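Bifunctional pinoresinol-lariciresinol reductase 1 (Thuja plicata, PDB 1QYD) catalyses the NADPH-dependent, enantioselective two-step reduction of pinoresinol to lariciresinol and then to secoisolariciresinol in lignan biosynthesis. Local coordinates at residues V190-W194 with F276-Y282. Residues are numbered along the deposited sequence; the frame is centred on the assembly and turned at random.
Sequences VKGIW and FFRGDLY
The indole of W194 meets the edge of the F276 ring obliquely, a worked example of how a strand and a distant loop can be joined by apolar packing, without a hydrogen bond between 190-194 and 276-282. The six-membered part of the indole brings CH2 and CZ2 to the edge of the phenyl ring, with W194 CH2 3.4 Å from F276 CZ. The two planes are inclined at 37°, an oblique pairing rather than a stack, and the side chains reach each other from opposite directions. In W194, CG sits beside the backbone N and anti to the carbonyl carbon (chi1 -52°), which lays the indole back along the strand toward F276. Its NE1 hydrogen-bonds to L227 O of the antiparallel neighbour strand 226-228, fixing how the ring is turned. Replacing W194 by an alanine would remove the ring and its N-H, and would probably leave L227 O without this donor and the F276 edge without a neighbour.

Further along, L281 points CD2 at the strand backbone, 3.5 Å from I193 N, and M159 of strand 159-160 also touches this leucine. I193 swings CG1 to the side of its own backbone N, and CD1 then abuts the edge of Y282, 3.3 Å from CD1 of the tyrosine and in the plane of its ring; the two side chains cross at about a right angle. R221 makes a cation-pi contact with that ring and donates to L281 O. At the other end V190 CG1 rests 3.8 Å from the CA of G279, a residue of positive phi (59°) that brings the loop close to the valine.

The loop is thus held to the strand by apolar and aromatic contacts, while W194 NE1 and L281 O bond to residues outside the two segments; this packing probably lies beside the substrate site, to judge from the side chain of L281 being about 7 Å from that of H271, the inferred substrate-binding residue.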
ATOM      1  N   VAL A 190      18.744 -21.545  14.934  1.00 22.35           N
ATOM      2  CA  VAL A 190      17.731 -20.612  15.379  1.00 16.27           C
ATOM      3  C   VAL A 190      16.415 -21.307  15.164  1.00 17.52           C
ATOM      4  O   VAL A 190      16.125 -21.761  14.067  1.00 28.63           O
ATOM      5  CB  VAL A 190      17.769 -19.343  14.554  1.00 13.15           C
ATOM      6  CG1 VAL A 190      16.710 -18.416  15.103  1.00 12.35           C
ATOM      7  CG2 VAL A 190      19.144 -18.683  14.602  1.00 14.71           C
ATOM      8  N   LYS A 191      15.668 -21.415  16.248  1.00 19.49           N
ATOM      9  CA  LYS A 191      14.399 -22.105  16.290  1.00 18.71           C
ATOM     10  C   LYS A 191      13.234 -21.378  15.627  1.00 20.73           C
ATOM     11  O   LYS A 191      13.088 -20.152  15.678  1.00 21.17           O
ATOM     12  CB  LYS A 191      14.107 -22.384  17.752  1.00 14.42           C
ATOM     13  CG  LYS A 191      15.144 -23.352  18.337  1.00 13.04           C
ATOM     14  CD  LYS A 191      14.855 -24.748  17.861  1.00 11.87           C
ATOM     15  CE  LYS A 191      15.795 -25.641  18.603  1.00 18.39           C
ATOM     16  NZ  LYS A 191      15.238 -26.980  18.624  1.00 23.80           N
ATOM     17  N   GLY A 192      12.440 -22.216  14.954  1.00 19.28           N
ATOM     18  CA  GLY A 192      11.228 -21.826  14.250  1.00 16.94           C
ATOM     19  C   GLY A 192      10.074 -22.759  14.638  1.00 15.54           C
ATOM     20  O   GLY A 192      10.260 -23.770  15.333  1.00 12.55           O
ATOM     21  N   ILE A 193       8.847 -22.420  14.230  1.00  5.04           N
ATOM     22  CA  ILE A 193       7.708 -23.240  14.593  1.00  2.00           C
ATOM     23  C   ILE A 193       7.016 -23.503  13.283  1.00  2.00           C
ATOM     24  O   ILE A 193       6.937 -22.642  12.423  1.00  8.98           O
ATOM     25  CB  ILE A 193       6.841 -22.453  15.644  1.00  2.68           C
ATOM     26  CG1 ILE A 193       7.680 -22.258  16.890  1.00  2.00           C
ATOM     27  CG2 ILE A 193       5.580 -23.208  16.047  1.00  2.00           C
ATOM     28  CD1 ILE A 193       7.008 -21.425  17.932  1.00  2.89           C
ATOM     29  N   TRP A 194       6.529 -24.705  13.075  1.00  2.00           N
ATOM     30  CA  TRP A 194       6.043 -25.091  11.778  1.00  2.00           C
ATOM     31  C   TRP A 194       4.695 -25.769  12.033  1.00  7.30           C
ATOM     32  O   TRP A 194       4.682 -26.681  12.877  1.00  9.75           O
ATOM     33  CB  TRP A 194       7.095 -26.041  11.179  1.00 11.33           C
ATOM     34  CG  TRP A 194       8.572 -25.601  11.145  1.00  8.71           C
ATOM     35  CD1 TRP A 194       9.340 -25.585  12.287  1.00 11.26           C
ATOM     36  CD2 TRP A 194       9.289 -25.189  10.057  1.00  8.28           C
ATOM     37  NE1 TRP A 194      10.524 -25.153  11.957  1.00  7.47           N
ATOM     38  CE2 TRP A 194      10.531 -24.913  10.644  1.00  7.24           C
ATOM     39  CE3 TRP A 194       9.122 -25.005   8.687  1.00 11.44           C
ATOM     40  CZ2 TRP A 194      11.605 -24.454   9.891  1.00  4.89           C
ATOM     41  CZ3 TRP A 194      10.209 -24.545   7.922  1.00  8.33           C
ATOM     42  CH2 TRP A 194      11.437 -24.269   8.515  1.00  6.86           C
ATOM     43  N   PHE A 276      14.480 -16.829  10.428  1.00 24.58           N
ATOM     44  CA  PHE A 276      15.732 -17.571  10.585  1.00 25.33           C
ATOM     45  C   PHE A 276      16.985 -16.675  10.650  1.00 28.69           C
ATOM     46  O   PHE A 276      17.896 -16.857   9.834  1.00 33.70           O
ATOM     47  CB  PHE A 276      15.900 -18.601   9.406  1.00 18.77           C
ATOM     48  CG  PHE A 276      14.713 -19.487   8.998  1.00  7.80           C
ATOM     49  CD1 PHE A 276      14.369 -20.596   9.755  1.00  3.19           C
ATOM     50  CD2 PHE A 276      13.965 -19.175   7.849  1.00 12.36           C
ATOM     51  CE1 PHE A 276      13.286 -21.391   9.370  1.00  2.00           C
ATOM     52  CE2 PHE A 276      12.878 -19.969   7.461  1.00  4.60           C
ATOM     53  CZ  PHE A 276      12.538 -21.083   8.224  1.00 12.44           C
ATOM     54  N   PHE A 277      17.055 -15.691  11.579  1.00 27.63           N
ATOM     55  CA  PHE A 277      18.209 -14.820  11.846  1.00 23.66           C
ATOM     56  C   PHE A 277      18.082 -14.000  13.123  1.00 26.72           C
ATOM     57  O   PHE A 277      19.049 -13.934  13.897  1.00 30.29           O
ATOM     58  CB  PHE A 277      18.481 -13.769  10.792  1.00 18.24           C
ATOM     59  CG  PHE A 277      19.314 -14.228   9.619  1.00 19.65           C
ATOM     60  CD1 PHE A 277      18.763 -14.186   8.327  1.00 16.41           C
ATOM     61  CD2 PHE A 277      20.613 -14.710   9.829  1.00 19.96           C
ATOM     62  CE1 PHE A 277      19.507 -14.634   7.244  1.00 11.45           C
ATOM     63  CE2 PHE A 277      21.349 -15.154   8.730  1.00 17.50           C
ATOM     64  CZ  PHE A 277      20.798 -15.117   7.444  1.00 19.70           C
ATOM     65  N   ARG A 278      16.950 -13.268  13.271  1.00 25.43           N
ATOM     66  CA  ARG A 278      16.603 -12.491  14.462  1.00 22.82           C
ATOM     67  C   ARG A 278      15.620 -13.316  15.291  1.00 23.02           C
ATOM     68  O   ARG A 278      15.263 -12.974  16.422  1.00 25.54           O
ATOM     69  CB  ARG A 278      15.953 -11.131  14.101  1.00 26.63           C
ATOM     70  CG  ARG A 278      16.853  -9.875  14.057  1.00 26.44           C
ATOM     71  CD  ARG A 278      18.026  -9.902  13.039  1.00 29.45           C
ATOM     72  NE  ARG A 278      17.588 -10.149  11.666  1.00 30.59           N
ATOM     73  CZ  ARG A 278      18.246  -9.829  10.534  1.00 31.42           C
ATOM     74  NH1 ARG A 278      19.441  -9.220  10.513  1.00 19.06           N
ATOM     75  NH2 ARG A 278      17.653 -10.135   9.371  1.00 35.57           N
ATOM     76  N   GLY A 279      15.163 -14.435  14.716  1.00 16.86           N
ATOM     77  CA  GLY A 279      14.369 -15.440  15.404  1.00 15.18           C
ATOM     78  C   GLY A 279      13.041 -15.051  16.017  1.00 15.36           C
ATOM     79  O   GLY A 279      12.692 -15.647  17.027  1.00 13.70           O
ATOM     80  N   ASP A 280      12.266 -14.135  15.420  1.00 15.64           N
ATOM     81  CA  ASP A 280      10.946 -13.745  15.922  1.00 14.61           C
ATOM     82  C   ASP A 280       9.824 -14.793  16.009  1.00 12.17           C
ATOM     83  O   ASP A 280       8.644 -14.427  16.064  1.00 20.59           O
ATOM     84  CB  ASP A 280      10.431 -12.570  15.095  1.00 16.19           C
ATOM     85  CG  ASP A 280      11.306 -11.340  15.166  1.00 23.17           C
ATOM     86  OD1 ASP A 280      11.453 -10.659  14.145  1.00 25.96           O
ATOM     87  OD2 ASP A 280      11.816 -11.063  16.250  1.00 25.14           O
ATOM     88  N   LEU A 281      10.096 -16.095  16.056  1.00  2.22           N
ATOM     89  CA  LEU A 281       9.014 -17.041  16.231  1.00  5.00           C
ATOM     90  C   LEU A 281       8.913 -17.604  17.645  1.00  6.30           C
ATOM     91  O   LEU A 281       7.826 -17.838  18.186  1.00  6.81           O
ATOM     92  CB  LEU A 281       9.189 -18.162  15.191  1.00  4.72           C
ATOM     93  CG  LEU A 281       8.391 -17.909  13.892  1.00  6.44           C
ATOM     94  CD1 LEU A 281       9.088 -16.908  13.040  1.00  6.74           C
ATOM     95  CD2 LEU A 281       8.312 -19.132  13.053  1.00  3.45           C
ATOM     96  N   TYR A 282      10.090 -17.793  18.234  1.00 10.54           N
ATOM     97  CA  TYR A 282      10.267 -18.342  19.560  1.00 13.91           C
ATOM     98  C   TYR A 282      11.166 -17.490  20.448  1.00 15.31           C
ATOM     99  O   TYR A 282      11.272 -17.800  21.630  1.00 15.94           O
ATOM    100  CB  TYR A 282      10.870 -19.736  19.481  1.00 14.29           C
ATOM    101  CG  TYR A 282      10.360 -20.586  20.631  1.00 26.43           C
ATOM    102  CD1 TYR A 282       9.115 -21.186  20.510  1.00 37.88           C
ATOM    103  CD2 TYR A 282      11.055 -20.718  21.835  1.00 33.31           C
ATOM    104  CE1 TYR A 282       8.556 -21.897  21.572  1.00 41.55           C
ATOM    105  CE2 TYR A 282      10.502 -21.426  22.910  1.00 36.47           C
ATOM    106  CZ  TYR A 282       9.246 -22.012  22.773  1.00 40.43           C
ATOM    107  OH  TYR A 282       8.650 -22.680  23.829  1.00 43.94           O
TER